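Local coordinates for protein glucose-6-phosphate 1-dehydrogenase (Kluyveromyces lactis, PDB 7E6I) that catalyses the oxidation of glucose 6-phosphate to 6-phosphogluconolactone with NADP+ as acceptor, the first and rate-limiting step of the oxidative pentose-phosphate pathway, at residues T12-S17 against G89-D94; I45-S50 against L98-I103; K191-M196 against L368-Q373; D362-E367 against N393-L398. All coordinates share one frame; numbering follows the deposited sequence.

Contact 1: residues T12-S17 against G89-D94; sequences TIFGAS and GPYDSD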
loop_
_atom_site.group_PDB
_atom_site.type_symbol
_atom_site.label_atom_id
_atom_site.label_comp_id
_atom_site.label_asym_id
_atom_site.label_seq_id
_atom_site.Cartn_x
_atom_site.Cartn_y
_atom_site.Cartn_z
ATOM N N THR A 12 -3.126 -18.321 -12.619
ATOM C CA THR A 12 -3.791 -17.665 -13.740
ATOM C C THR A 12 -3.880 -16.167 -13.471
ATOM O O THR A 12 -4.431 -15.752 -12.448
ATOM C CB THR A 12 -5.188 -18.236 -13.978
ATOM O OG1 THR A 12 -5.128 -19.663 -14.029
ATOM C CG2 THR A 12 -5.746 -17.711 -15.278
ATOM N N ILE A 13 -3.360 -15.365 -14.399
ATOM C CA ILE A 13 -3.396 -13.905 -14.305
ATOM C C ILE A 13 -4.475 -13.413 -15.261
ATOM O O ILE A 13 -4.266 -13.352 -16.475
ATOM C CB ILE A 13 -2.041 -13.267 -14.630
ATOM C CG1 ILE A 13 -0.966 -13.729 -13.651
ATOM C CG2 ILE A 13 -2.140 -11.752 -14.577
ATOM C CD1 ILE A 13 -0.275 -14.993 -14.086
ATOM N N PHE A 14 -5.626 -13.045 -14.714
ATOM C CA PHE A 14 -6.680 -12.449 -15.516
ATOM C C PHE A 14 -6.355 -10.992 -15.825
ATOM O O PHE A 14 -5.729 -10.290 -15.025
ATOM C CB PHE A 14 -8.020 -12.552 -14.798
ATOM C CG PHE A 14 -8.662 -13.910 -14.916
ATOM C CD1 PHE A 14 -8.291 -14.947 -14.071
ATOM C CD2 PHE A 14 -9.643 -14.147 -15.865
ATOM C CE1 PHE A 14 -8.889 -16.197 -14.178
ATOM C CE2 PHE A 14 -10.238 -15.388 -15.975
ATOM C CZ PHE A 14 -9.863 -16.417 -15.132
ATOM N N GLY A 15 -6.788 -10.541 -17.000
ATOM C CA GLY A 15 -6.384 -9.237 -17.480
ATOM C C GLY A 15 -4.956 -9.218 -17.971
ATOM O O GLY A 15 -4.297 -8.177 -17.904
ATOM N N ALA A 16 -4.457 -10.351 -18.469
ATOM C CA ALA A 16 -3.021 -10.521 -18.668
ATOM C C ALA A 16 -2.424 -9.541 -19.668
ATOM O O ALA A 16 -1.214 -9.305 -19.634
ATOM C CB ALA A 16 -2.728 -11.948 -19.115
ATOM N N SER A 17 -3.228 -8.971 -20.551
ATOM C CA SER A 17 -2.734 -8.067 -21.579
ATOM C C SER A 17 -2.607 -6.626 -21.102
ATOM O O SER A 17 -2.046 -5.793 -21.822
ATOM C CB SER A 17 -3.662 -8.125 -22.794
ATOM O OG SER A 17 -4.996 -7.823 -22.398
ATOM N N GLY A 89 -10.391 -15.441 -24.105
ATOM C CA GLY A 89 -11.781 -15.682 -23.825
ATOM C C GLY A 89 -12.411 -14.500 -23.131
ATOM O O GLY A 89 -11.726 -13.644 -22.563
ATOM N N PRO A 90 -13.737 -14.425 -23.170
ATOM C CA PRO A 90 -14.430 -13.332 -22.489
ATOM C C PRO A 90 -14.463 -13.564 -20.990
ATOM O O PRO A 90 -14.388 -14.698 -20.508
ATOM C CB PRO A 90 -15.837 -13.379 -23.094
ATOM C CG PRO A 90 -16.030 -14.814 -23.480
ATOM C CD PRO A 90 -14.672 -15.383 -23.792
ATOM N N TYR A 91 -14.545 -12.461 -20.244
ATOM C CA TYR A 91 -14.796 -12.577 -18.810
ATOM C C TYR A 91 -16.269 -12.820 -18.519
ATOM O O TYR A 91 -16.609 -13.291 -17.426
ATOM C CB TYR A 91 -14.332 -11.317 -18.067
ATOM C CG TYR A 91 -12.918 -10.869 -18.381
ATOM C CD1 TYR A 91 -11.828 -11.686 -18.093
ATOM C CD2 TYR A 91 -12.674 -9.627 -18.947
ATOM C CE1 TYR A 91 -10.531 -11.281 -18.382
ATOM C CE2 TYR A 91 -11.387 -9.208 -19.233
ATOM C CZ TYR A 91 -10.317 -10.040 -18.958
ATOM O OH TYR A 91 -9.036 -9.623 -19.252
ATOM N N ASP A 92 -17.125 -12.551 -19.505
ATOM C CA ASP A 92 -18.574 -12.462 -19.408
ATOM C C ASP A 92 -19.289 -13.800 -19.560
ATOM O O ASP A 92 -20.502 -13.860 -19.332
ATOM C CB ASP A 92 -19.076 -11.515 -20.505
ATOM C CG ASP A 92 -20.176 -10.610 -20.037
ATOM O OD1 ASP A 92 -19.914 -9.404 -19.850
ATOM O OD2 ASP A 92 -21.312 -11.102 -19.871
ATOM N N SER A 93 -18.588 -14.860 -19.961
ATOM C CA SER A 93 -19.258 -16.051 -20.462
ATOM C C SER A 93 -18.469 -17.298 -20.096
ATOM O O SER A 93 -17.237 -17.283 -20.048
ATOM C CB SER A 93 -19.445 -15.975 -21.983
ATOM O OG SER A 93 -20.574 -16.727 -22.399
ATOM N N ASP A 94 -19.204 -18.398 -19.907
ATOM C CA ASP A 94 -18.647 -19.604 -19.306
ATOM C C ASP A 94 -17.703 -20.373 -20.224
ATOM O O ASP A 94 -16.969 -21.236 -19.735
ATOM C CB ASP A 94 -19.769 -20.549 -18.869
ATOM C CG ASP A 94 -20.863 -19.848 -18.075
ATOM O OD1 ASP A 94 -20.554 -19.034 -17.173
ATOM O OD2 ASP A 94 -22.045 -20.135 -18.344
#
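Tyr91 reaches across from the loop 89-94 to Phe14 and Gly15, and its ring forms nearly the whole of one side of this buried contact. From CB, a first torsion of -50° sets CG anti to the carbonyl carbon, and the ring then runs inward although its backbone lies well off. Beyond CG, one ring edge slides along that of Phe14: Tyr91 CD1 lies 4.0 Å from Phe14 CD2, and Tyr91 CE1 comes to 3.9 Å from the same Phe14 CD2. The two rings thus meet edge against edge, without stacking, their side chains passing in opposite directions. Phe14 ends the first strand of the Rossmann-type domain, and the turn from Gly15 onward belongs to the glycine-rich loop that, by similarity, binds NADP+. Further out, Tyr91 CZ is 4.1 Å from Gly15 N. The hydroxyl oxygen, Tyr91 OH, comes closest, 3.2 Å from Gly15 CA, where phi is positive (75°). Cutting Tyr91 back to alanine is likely to take away the edge neighbour of Phe14 and open a gap beside the Gly15 turn. The Tyr91 ring also packs against Ile128 and Val132 of helix 126-139.

Contact 2: residues I45-S50 against L98-I103; sequences IGYARS and LELKKI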
loop_
_atom_site.group_PDB
_atom_site.type_symbol
_atom_site.label_atom_id
_atom_site.label_comp_id
_atom_site.label_asym_id
_atom_site.label_seq_id
_atom_site.Cartn_x
_atom_site.Cartn_y
_atom_site.Cartn_z
ATOM N N ILE A 45 -0.523 -18.986 -16.456
ATOM C CA ILE A 45 -1.497 -18.816 -17.537
ATOM C C ILE A 45 -2.020 -17.382 -17.522
ATOM O O ILE A 45 -2.593 -16.936 -16.516
ATOM C CB ILE A 45 -2.675 -19.789 -17.403
ATOM C CG1 ILE A 45 -2.209 -21.241 -17.369
ATOM C CG2 ILE A 45 -3.654 -19.568 -18.522
ATOM C CD1 ILE A 45 -3.336 -22.198 -17.054
ATOM N N GLY A 46 -1.873 -16.685 -18.641
ATOM C CA GLY A 46 -2.437 -15.368 -18.804
ATOM C C GLY A 46 -3.729 -15.436 -19.594
ATOM O O GLY A 46 -3.755 -15.959 -20.704
ATOM N N TYR A 47 -4.795 -14.886 -19.019
ATOM C CA TYR A 47 -6.128 -14.896 -19.612
ATOM C C TYR A 47 -6.583 -13.462 -19.860
ATOM O O TYR A 47 -6.445 -12.604 -18.982
ATOM C CB TYR A 47 -7.112 -15.632 -18.680
ATOM C CG TYR A 47 -8.539 -15.836 -19.169
ATOM C CD1 TYR A 47 -9.410 -14.766 -19.319
ATOM C CD2 TYR A 47 -9.030 -17.111 -19.420
ATOM C CE1 TYR A 47 -10.715 -14.959 -19.743
ATOM C CE2 TYR A 47 -10.334 -17.312 -19.843
ATOM C CZ TYR A 47 -11.171 -16.237 -20.002
ATOM O OH TYR A 47 -12.468 -16.438 -20.427
ATOM N N ALA A 48 -7.124 -13.210 -21.058
ATOM C CA ALA A 48 -7.730 -11.928 -21.426
ATOM C C ALA A 48 -8.577 -12.130 -22.687
ATOM O O ALA A 48 -8.565 -13.200 -23.301
ATOM C CB ALA A 48 -6.678 -10.832 -21.634
ATOM N N ARG A 49 -9.332 -11.086 -23.053
ATOM C CA ARG A 49 -10.269 -11.201 -24.171
ATOM C C ARG A 49 -9.550 -11.217 -25.515
ATOM O O ARG A 49 -9.933 -11.976 -26.411
ATOM C CB ARG A 49 -11.298 -10.065 -24.132
ATOM C CG ARG A 49 -11.860 -9.762 -22.729
ATOM C CD ARG A 49 -12.053 -8.252 -22.413
ATOM N NE ARG A 49 -10.954 -7.380 -22.834
ATOM C CZ ARG A 49 -9.763 -7.247 -22.229
ATOM N NH1 ARG A 49 -9.465 -7.973 -21.147
ATOM N NH2 ARG A 49 -8.840 -6.437 -22.705
ATOM N N SER A 50 -8.516 -10.390 -25.677
ATOM C CA SER A 50 -7.806 -10.310 -26.947
ATOM C C SER A 50 -7.233 -11.668 -27.327
ATOM O O SER A 50 -7.046 -12.557 -26.496
ATOM C CB SER A 50 -6.654 -9.307 -26.892
ATOM O OG SER A 50 -7.112 -7.981 -26.723
ATOM N N LEU A 98 -14.592 -22.772 -18.911
ATOM C CA LEU A 98 -14.586 -24.211 -19.144
ATOM C C LEU A 98 -13.375 -24.623 -19.965
ATOM O O LEU A 98 -12.751 -25.652 -19.687
ATOM C CB LEU A 98 -15.881 -24.636 -19.824
ATOM C CG LEU A 98 -17.097 -24.363 -18.942
ATOM C CD1 LEU A 98 -18.384 -24.426 -19.741
ATOM C CD2 LEU A 98 -17.123 -25.328 -17.763
ATOM N N GLU A 99 -13.008 -23.823 -20.967
ATOM C CA GLU A 99 -11.764 -24.094 -21.681
ATOM C C GLU A 99 -10.562 -24.008 -20.742
ATOM O O GLU A 99 -9.667 -24.858 -20.792
ATOM C CB GLU A 99 -11.611 -23.128 -22.859
ATOM C CG GLU A 99 -12.562 -23.396 -24.030
ATOM C CD GLU A 99 -12.723 -22.194 -24.967
ATOM O OE1 GLU A 99 -12.110 -21.129 -24.702
ATOM O OE2 GLU A 99 -13.468 -22.318 -25.975
ATOM N N LEU A 100 -10.534 -22.995 -19.865
ATOM C CA LEU A 100 -9.462 -22.894 -18.877
ATOM C C LEU A 100 -9.495 -24.066 -17.903
ATOM O O LEU A 100 -8.450 -24.650 -17.593
ATOM C CB LEU A 100 -9.559 -21.559 -18.132
ATOM C CG LEU A 100 -8.481 -21.162 -17.113
ATOM C CD1 LEU A 100 -7.118 -20.901 -17.750
ATOM C CD2 LEU A 100 -8.938 -19.945 -16.330
ATOM N N LYS A 101 -10.688 -24.438 -17.427
ATOM C CA LYS A 101 -10.821 -25.610 -16.567
ATOM C C LYS A 101 -10.207 -26.849 -17.200
ATOM O O LYS A 101 -9.717 -27.729 -16.488
ATOM C CB LYS A 101 -12.301 -25.841 -16.240
ATOM C CG LYS A 101 -12.649 -27.125 -15.474
ATOM C CD LYS A 101 -14.085 -27.013 -14.949
ATOM C CE LYS A 101 -14.815 -28.339 -14.855
ATOM N NZ LYS A 101 -13.975 -29.441 -14.300
ATOM N N LYS A 102 -10.195 -26.923 -18.536
ATOM C CA LYS A 102 -9.644 -28.093 -19.217
ATOM C C LYS A 102 -8.123 -28.031 -19.295
ATOM O O LYS A 102 -7.441 -29.019 -19.003
ATOM C CB LYS A 102 -10.243 -28.228 -20.618
ATOM N N ILE A 103 -7.575 -26.882 -19.702
ATOM C CA ILE A 103 -6.123 -26.707 -19.677
ATOM C C ILE A 103 -5.569 -27.066 -18.306
ATOM O O ILE A 103 -4.546 -27.755 -18.193
ATOM C CB ILE A 103 -5.748 -25.265 -20.068
ATOM C CG1 ILE A 103 -6.604 -24.785 -21.240
ATOM C CG2 ILE A 103 -4.254 -25.161 -20.389
ATOM C CD1 ILE A 103 -6.135 -23.481 -21.845
#
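The crossover helix 94-110 of the Rossmann-type domain lays Leu100 against Ile45 and Tyr47 of strand 43-48. This helix belongs to the beta-alpha-beta connection that carries the chain from the outermost strand 84-88 to strand 117-122, and it covers one face of the parallel sheet on the way. Ile45 and Tyr47, two residues apart, present their side chains to that face, with Gly46 between them. Leu100 divides its two methyls between them. Its CG stands anti to the backbone N (chi1 -175°), which drives the fork toward the sheet. One branch, CD1, rests 3.8 Å from Ile45 CG2 and also touches the end of the same side chain, at 4.1 Å from Ile45 CD1; Ile45 and Leu100 slide past each other in opposite senses. The other branch, CD2, approaches the Tyr47 ring obliquely, at 4.2 Å from Tyr47 CD2. The contact between the two segments is wholly apolar; Tyr47 OH, at the far end of the ring, is hydrogen-bonded to the carbonyl of Pro90. Leu100 also touches Thr12 and Phe14 on the adjoining strand 10-14 and Leu140 beyond helix 126-139, while Phe14 meets the Tyr47 ring with the planes about 35° apart. On the outer flank Ile103 touches His87, so that through Leu100 and Ile103 the helix reaches strands 10-14, 43-48 and 84-88.

Contact 3: residues K191-M196 against L368-Q373; sequences KNLLLM and LVIRIQ. With BG6 (6-O-phosphono-beta-D-glucopyranose), chain B.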
loop_
_atom_site.group_PDB
_atom_site.type_symbol
_atom_site.label_atom_id
_atom_site.label_comp_id
_atom_site.label_asym_id
_atom_site.label_seq_id
_atom_site.Cartn_x
_atom_site.Cartn_y
_atom_site.Cartn_z
ATOM N N LYS A 191 6.997 -3.493 6.303
ATOM C CA LYS A 191 6.974 -4.804 6.951
ATOM C C LYS A 191 7.830 -4.864 8.214
ATOM O O LYS A 191 7.581 -5.715 9.069
ATOM C CB LYS A 191 7.420 -5.895 5.972
ATOM C CG LYS A 191 6.427 -6.148 4.844
ATOM C CD LYS A 191 6.749 -7.432 4.064
ATOM C CE LYS A 191 8.024 -7.299 3.234
ATOM N NZ LYS A 191 8.554 -8.639 2.831
ATOM N N ASN A 192 8.815 -3.983 8.369
ATOM C CA ASN A 192 9.612 -3.968 9.590
ATOM C C ASN A 192 8.926 -3.284 10.776
ATOM O O ASN A 192 9.442 -3.388 11.894
ATOM C CB ASN A 192 10.942 -3.250 9.345
ATOM C CG ASN A 192 11.778 -3.899 8.261
ATOM O OD1 ASN A 192 11.756 -5.115 8.084
ATOM N ND2 ASN A 192 12.539 -3.086 7.536
ATOM N N LEU A 193 7.815 -2.560 10.570
ATOM C CA LEU A 193 7.344 -1.643 11.604
ATOM C C LEU A 193 6.961 -2.372 12.889
ATOM O O LEU A 193 7.271 -1.902 13.990
ATOM C CB LEU A 193 6.163 -0.812 11.095
ATOM C CG LEU A 193 6.461 0.251 10.034
ATOM C CD1 LEU A 193 5.174 0.930 9.572
ATOM C CD2 LEU A 193 7.463 1.276 10.531
ATOM N N LEU A 194 6.267 -3.504 12.781
ATOM C CA LEU A 194 5.752 -4.148 13.987
ATOM C C LEU A 194 6.885 -4.650 14.874
ATOM O O LEU A 194 6.875 -4.459 16.097
ATOM C CB LEU A 194 4.815 -5.288 13.608
ATOM C CG LEU A 194 3.454 -4.829 13.098
ATOM C CD1 LEU A 194 2.544 -6.019 12.883
ATOM C CD2 LEU A 194 2.832 -3.855 14.079
ATOM N N LEU A 195 7.873 -5.300 14.272
ATOM C CA LEU A 195 8.952 -5.863 15.076
ATOM C C LEU A 195 9.840 -4.759 15.616
ATOM O O LEU A 195 10.346 -4.854 16.739
ATOM C CB LEU A 195 9.750 -6.852 14.235
ATOM C CG LEU A 195 10.736 -7.791 14.909
ATOM C CD1 LEU A 195 10.299 -8.182 16.337
ATOM C CD2 LEU A 195 10.880 -9.013 13.994
ATOM N N MET A 196 10.039 -3.704 14.819
ATOM C CA MET A 196 10.795 -2.541 15.263
ATOM C C MET A 196 10.232 -1.962 16.550
ATOM O O MET A 196 10.980 -1.683 17.492
ATOM C CB MET A 196 10.793 -1.483 14.171
ATOM C CG MET A 196 11.896 -0.453 14.286
ATOM S SD MET A 196 11.426 1.040 13.389
ATOM C CE MET A 196 9.764 1.290 14.017
ATOM N N LEU A 368 11.824 10.522 16.170
ATOM C CA LEU A 368 12.094 9.311 15.416
ATOM C C LEU A 368 11.514 9.495 14.029
ATOM O O LEU A 368 10.328 9.816 13.897
ATOM C CB LEU A 368 11.477 8.078 16.089
ATOM C CG LEU A 368 11.463 6.792 15.247
ATOM C CD1 LEU A 368 12.877 6.324 15.008
ATOM C CD2 LEU A 368 10.617 5.686 15.916
ATOM N N VAL A 369 12.341 9.288 13.006
ATOM C CA VAL A 369 11.927 9.357 11.613
ATOM C C VAL A 369 12.197 8.008 10.962
ATOM O O VAL A 369 13.309 7.477 11.056
ATOM C CB VAL A 369 12.656 10.481 10.857
ATOM C CG1 VAL A 369 12.367 10.383 9.362
ATOM C CG2 VAL A 369 12.247 11.851 11.403
ATOM N N ILE A 370 11.184 7.456 10.310
ATOM C CA ILE A 370 11.298 6.211 9.558
ATOM C C ILE A 370 11.022 6.545 8.097
ATOM O O ILE A 370 9.886 6.879 7.742
ATOM C CB ILE A 370 10.319 5.145 10.076
ATOM C CG1 ILE A 370 10.519 4.942 11.578
ATOM C CG2 ILE A 370 10.476 3.834 9.316
ATOM C CD1 ILE A 370 9.356 4.289 12.232
ATOM N N ARG A 371 12.051 6.495 7.245
ATOM C CA ARG A 371 11.848 6.717 5.818
ATOM C C ARG A 371 11.472 5.405 5.150
ATOM O O ARG A 371 12.258 4.454 5.149
ATOM C CB ARG A 371 13.071 7.306 5.116
ATOM C CG ARG A 371 12.663 7.966 3.779
ATOM C CD ARG A 371 13.712 8.863 3.208
ATOM N NE ARG A 371 13.361 10.264 3.379
ATOM C CZ ARG A 371 14.260 11.243 3.357
ATOM N NH1 ARG A 371 15.541 10.936 3.171
ATOM N NH2 ARG A 371 13.896 12.519 3.530
ATOM N N ILE A 372 10.282 5.367 4.558
ATOM C CA ILE A 372 9.880 4.175 3.827
ATOM C C ILE A 372 10.473 4.181 2.430
ATOM O O ILE A 372 10.917 3.143 1.926
ATOM C CB ILE A 372 8.352 4.079 3.808
ATOM C CG1 ILE A 372 7.865 3.696 5.199
ATOM C CG2 ILE A 372 7.877 3.109 2.718
ATOM C CD1 ILE A 372 6.724 4.516 5.645
ATOM N N GLN A 373 10.520 5.349 1.801
ATOM C CA GLN A 373 11.063 5.488 0.461
ATOM C C GLN A 373 11.335 6.961 0.224
ATOM O O GLN A 373 10.611 7.807 0.756
ATOM C CB GLN A 373 10.089 4.930 -0.588
ATOM C CG GLN A 373 8.851 5.768 -0.823
ATOM C CD GLN A 373 7.828 5.027 -1.680
ATOM O OE1 GLN A 373 7.718 3.803 -1.609
ATOM N NE2 GLN A 373 7.079 5.766 -2.493
HETATM C C1 BG6 B . -1.168 4.549 -6.122
HETATM C C2 BG6 B . -1.748 5.937 -6.389
HETATM O O1 BG6 B . -1.973 3.763 -5.337
HETATM O O5 BG6 B . 0.139 4.695 -5.400
HETATM C C3 BG6 B . -0.792 6.792 -7.146
HETATM O O2 BG6 B . -2.989 5.856 -7.104
HETATM C C4 BG6 B . 0.498 6.943 -6.408
HETATM O O3 BG6 B . -1.344 8.122 -7.333
HETATM C C5 BG6 B . 1.103 5.573 -6.099
HETATM O O4 BG6 B . 1.390 7.733 -7.203
HETATM C C6 BG6 B . 2.313 5.646 -5.208
HETATM O O6 BG6 B . 2.767 4.324 -4.986
HETATM P P BG6 B . 4.397 4.084 -4.780
HETATM O O1P BG6 B . 4.723 5.060 -3.666
HETATM O O2P BG6 B . 5.101 4.409 -6.071
HETATM O O3P BG6 B . 4.748 2.646 -4.402
#
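Ile370 swings CG1 anti to its carbonyl carbon and, with a nearly extended second torsion (161°), carries CD1 up to Leu193 and Met196. Met196 answers with a chain extended as far as SD and then bent at chi3 (48°), which turns its methyl to meet Ile370 tip to tip. Met196 CE lies 3.5 Å from Ile370 CD1, a tight methyl-to-methyl approach, and SD stands 4.0 Å from that same Ile370 CD1. Leu193, one helical turn earlier, crosses Ile370 obliquely: its CD2 branch is 3.9 Å from Ile370 CD1 and 4.1 Å from Ile370 CG2. The terminal methyl of Ile370 thus meets two side chains of helix 193-198, both coming from the helix side. That helix packs here on a face of the large mixed sheet of the C-terminal domain, beside Met189 of the preceding helix 188-191, which also touches Ile370. Further along strand 367-373, Ile372 and Gln373 both face Val346 in a classic beta bulge. Gln373, at the end of the strand, then extends its chain beyond CG into the substrate pocket, where NE2 donates to the phosphate oxygen O1P of glucose 6-phosphate over 2.7 Å, with an N-H...O angle of 153°. Its OE1 is hydrogen-bonded to Lys187, itself hydrogen-bonded to the substrate, so the amide has a partner at each end. With a leucine in place of Gln373, O1P is likely to lose this donor and Lys187 NZ its amide acceptor.

Contact 4: residues D362-E367 against N393-L398; sequences DIPNNE and NQTTEL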
loop_
_atom_site.group_PDB
_atom_site.type_symbol
_atom_site.label_atom_id
_atom_site.label_comp_id
_atom_site.label_asym_id
_atom_site.label_seq_id
_atom_site.Cartn_x
_atom_site.Cartn_y
_atom_site.Cartn_z
ATOM N N ASP A 362 16.299 21.572 29.288
ATOM C CA ASP A 362 16.715 22.669 28.429
ATOM C C ASP A 362 17.273 22.116 27.128
ATOM O O ASP A 362 18.337 22.547 26.669
ATOM C CB ASP A 362 17.779 23.502 29.151
ATOM C CG ASP A 362 18.988 22.666 29.563
ATOM O OD1 ASP A 362 18.784 21.479 29.907
ATOM O OD2 ASP A 362 20.130 23.186 29.551
ATOM N N ILE A 363 16.551 21.182 26.517
ATOM C CA ILE A 363 17.114 20.224 25.570
ATOM C C ILE A 363 16.017 19.880 24.574
ATOM O O ILE A 363 14.849 19.793 24.960
ATOM C CB ILE A 363 17.645 18.996 26.335
ATOM C CG1 ILE A 363 19.158 18.957 26.299
ATOM C CG2 ILE A 363 17.015 17.675 25.917
ATOM C CD1 ILE A 363 19.767 19.731 27.454
ATOM N N PRO A 364 16.320 19.689 23.299
ATOM C CA PRO A 364 15.245 19.445 22.326
ATOM C C PRO A 364 14.598 18.070 22.480
ATOM O O PRO A 364 15.190 17.121 22.999
ATOM C CB PRO A 364 15.939 19.584 20.966
ATOM C CG PRO A 364 17.387 19.607 21.233
ATOM C CD PRO A 364 17.662 19.726 22.701
ATOM N N ASN A 365 13.344 17.997 22.039
ATOM C CA ASN A 365 12.595 16.748 22.027
ATOM C C ASN A 365 13.314 15.687 21.210
ATOM O O ASN A 365 13.827 15.961 20.121
ATOM C CB ASN A 365 11.199 16.964 21.438
ATOM C CG ASN A 365 10.445 18.102 22.107
ATOM O OD1 ASN A 365 10.847 19.265 22.031
ATOM N ND2 ASN A 365 9.344 17.774 22.760
ATOM N N ASN A 366 13.344 14.467 21.743
ATOM C CA ASN A 366 13.671 13.320 20.917
ATOM C C ASN A 366 12.649 13.153 19.811
ATOM O O ASN A 366 11.481 13.526 19.939
ATOM C CB ASN A 366 13.717 12.044 21.738
ATOM C CG ASN A 366 14.740 12.117 22.805
ATOM O OD1 ASN A 366 14.417 12.196 23.987
ATOM N ND2 ASN A 366 16.000 12.137 22.400
ATOM N N GLU A 367 13.100 12.538 18.733
ATOM C CA GLU A 367 12.339 12.464 17.508
ATOM C C GLU A 367 12.777 11.203 16.793
ATOM O O GLU A 367 13.954 10.843 16.831
ATOM C CB GLU A 367 12.587 13.711 16.659
ATOM C CG GLU A 367 11.422 14.140 15.826
ATOM C CD GLU A 367 11.512 15.612 15.400
ATOM O OE1 GLU A 367 11.602 16.530 16.268
ATOM O OE2 GLU A 367 11.489 15.840 14.179
ATOM N N ASN A 393 24.732 20.277 26.347
ATOM C CA ASN A 393 24.109 19.274 25.510
ATOM C C ASN A 393 24.451 19.541 24.057
ATOM O O ASN A 393 24.500 20.690 23.618
ATOM C CB ASN A 393 22.597 19.275 25.678
ATOM C CG ASN A 393 21.913 18.223 24.812
ATOM O OD1 ASN A 393 21.994 17.041 25.101
ATOM N ND2 ASN A 393 21.228 18.649 23.765
ATOM N N GLN A 394 24.681 18.483 23.310
ATOM C CA GLN A 394 24.586 18.589 21.876
ATOM C C GLN A 394 23.679 17.490 21.371
ATOM O O GLN A 394 23.642 16.386 21.925
ATOM C CB GLN A 394 25.946 18.522 21.228
ATOM C CG GLN A 394 26.796 17.344 21.697
ATOM C CD GLN A 394 28.122 17.301 20.953
ATOM O OE1 GLN A 394 28.713 18.317 20.684
ATOM N NE2 GLN A 394 28.539 16.134 20.563
ATOM N N THR A 395 22.913 17.828 20.350
ATOM C CA THR A 395 21.957 16.907 19.794
ATOM C C THR A 395 22.624 16.138 18.672
ATOM O O THR A 395 23.365 16.697 17.863
ATOM C CB THR A 395 20.722 17.651 19.312
ATOM O OG1 THR A 395 20.966 18.166 18.009
ATOM C CG2 THR A 395 20.475 18.804 20.220
ATOM N N THR A 396 22.376 14.843 18.662
ATOM C CA THR A 396 23.041 13.897 17.791
ATOM C C THR A 396 21.976 13.209 16.954
ATOM O O THR A 396 20.944 12.794 17.489
ATOM C CB THR A 396 23.798 12.877 18.634
ATOM O OG1 THR A 396 24.837 13.551 19.358
ATOM C CG2 THR A 396 24.378 11.778 17.755
ATOM N N GLU A 397 22.213 13.119 15.649
ATOM C CA GLU A 397 21.384 12.322 14.753
ATOM C C GLU A 397 22.010 10.944 14.592
ATOM O O GLU A 397 23.104 10.823 14.040
ATOM C CB GLU A 397 21.259 12.996 13.392
ATOM C CG GLU A 397 19.854 13.418 13.036
ATOM C CD GLU A 397 19.731 13.849 11.588
ATOM O OE1 GLU A 397 19.657 15.076 11.340
ATOM O OE2 GLU A 397 19.715 12.955 10.703
ATOM N N LEU A 398 21.320 9.906 15.061
ATOM C CA LEU A 398 21.773 8.538 14.863
ATOM C C LEU A 398 21.203 7.988 13.564
ATOM O O LEU A 398 19.994 8.053 13.334
ATOM C CB LEU A 398 21.361 7.660 16.041
ATOM C CG LEU A 398 22.090 7.964 17.356
ATOM C CD1 LEU A 398 21.910 6.812 18.362
ATOM C CD2 LEU A 398 23.573 8.276 17.107
#
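The carboxamide of Asn393, over which Ile363 lies, is gripped from both ends by strand 377-385: ND2 is hydrogen-bonded to Asn383 OD1, and OD1 takes a weak bond from the backbone N of Ala384. With its CG anti to the backbone N (chi1 -180°), Asn393 points its amide at the loop 362-367. Ile363 CG1 stands over a face of that amide, 3.2 Å from Asn393 CG and 3.3 Å from Asn393 ND2. Farther along, Ile363 CD1 comes to 3.4 Å from Asn393 CB. Such close approaches, with a first torsion of -110°, make the exact placing of Ile363 doubtful. Next to it, Pro364 CG comes to 3.3 Å from Thr395 CG2. Strand 393-401 is the outer strand of the mixed sheet within this chain, and strand 377-385 separates it from the strand that follows the loop; the contact therefore reaches over the middle strand, with Asn383 also touched by Ile363 and Thr395. No hydrogen bond joins the two segments: they meet through apolar and amide-face packing, while polar bonds of both run to strand 377-385, as with Pro364 O to Asn383 ND2.

How the contacts relate
Contacts 1 and 2 form one unit of the Rossmann-type domain, their centres 7 Å apart. Strands 10-14 and 43-48 are neighbours, Ile13 N lying 2.7 Å from Ile45 O, and the segments of the two contacts alternate along the chain; both contacts include residues of the NADP+ site assigned by similarity. Contacts 3 and 4 belong to the mixed sheet of the C-terminal domain, centres about 20 Å apart, and adjoin along the chain where Glu367 precedes Leu368. Between the two pairs, contacts 1 and 3 have centres about 38 Å apart. Contact 3 alone contains a residue that binds the substrate; contact 4 lies farther out on its sheet.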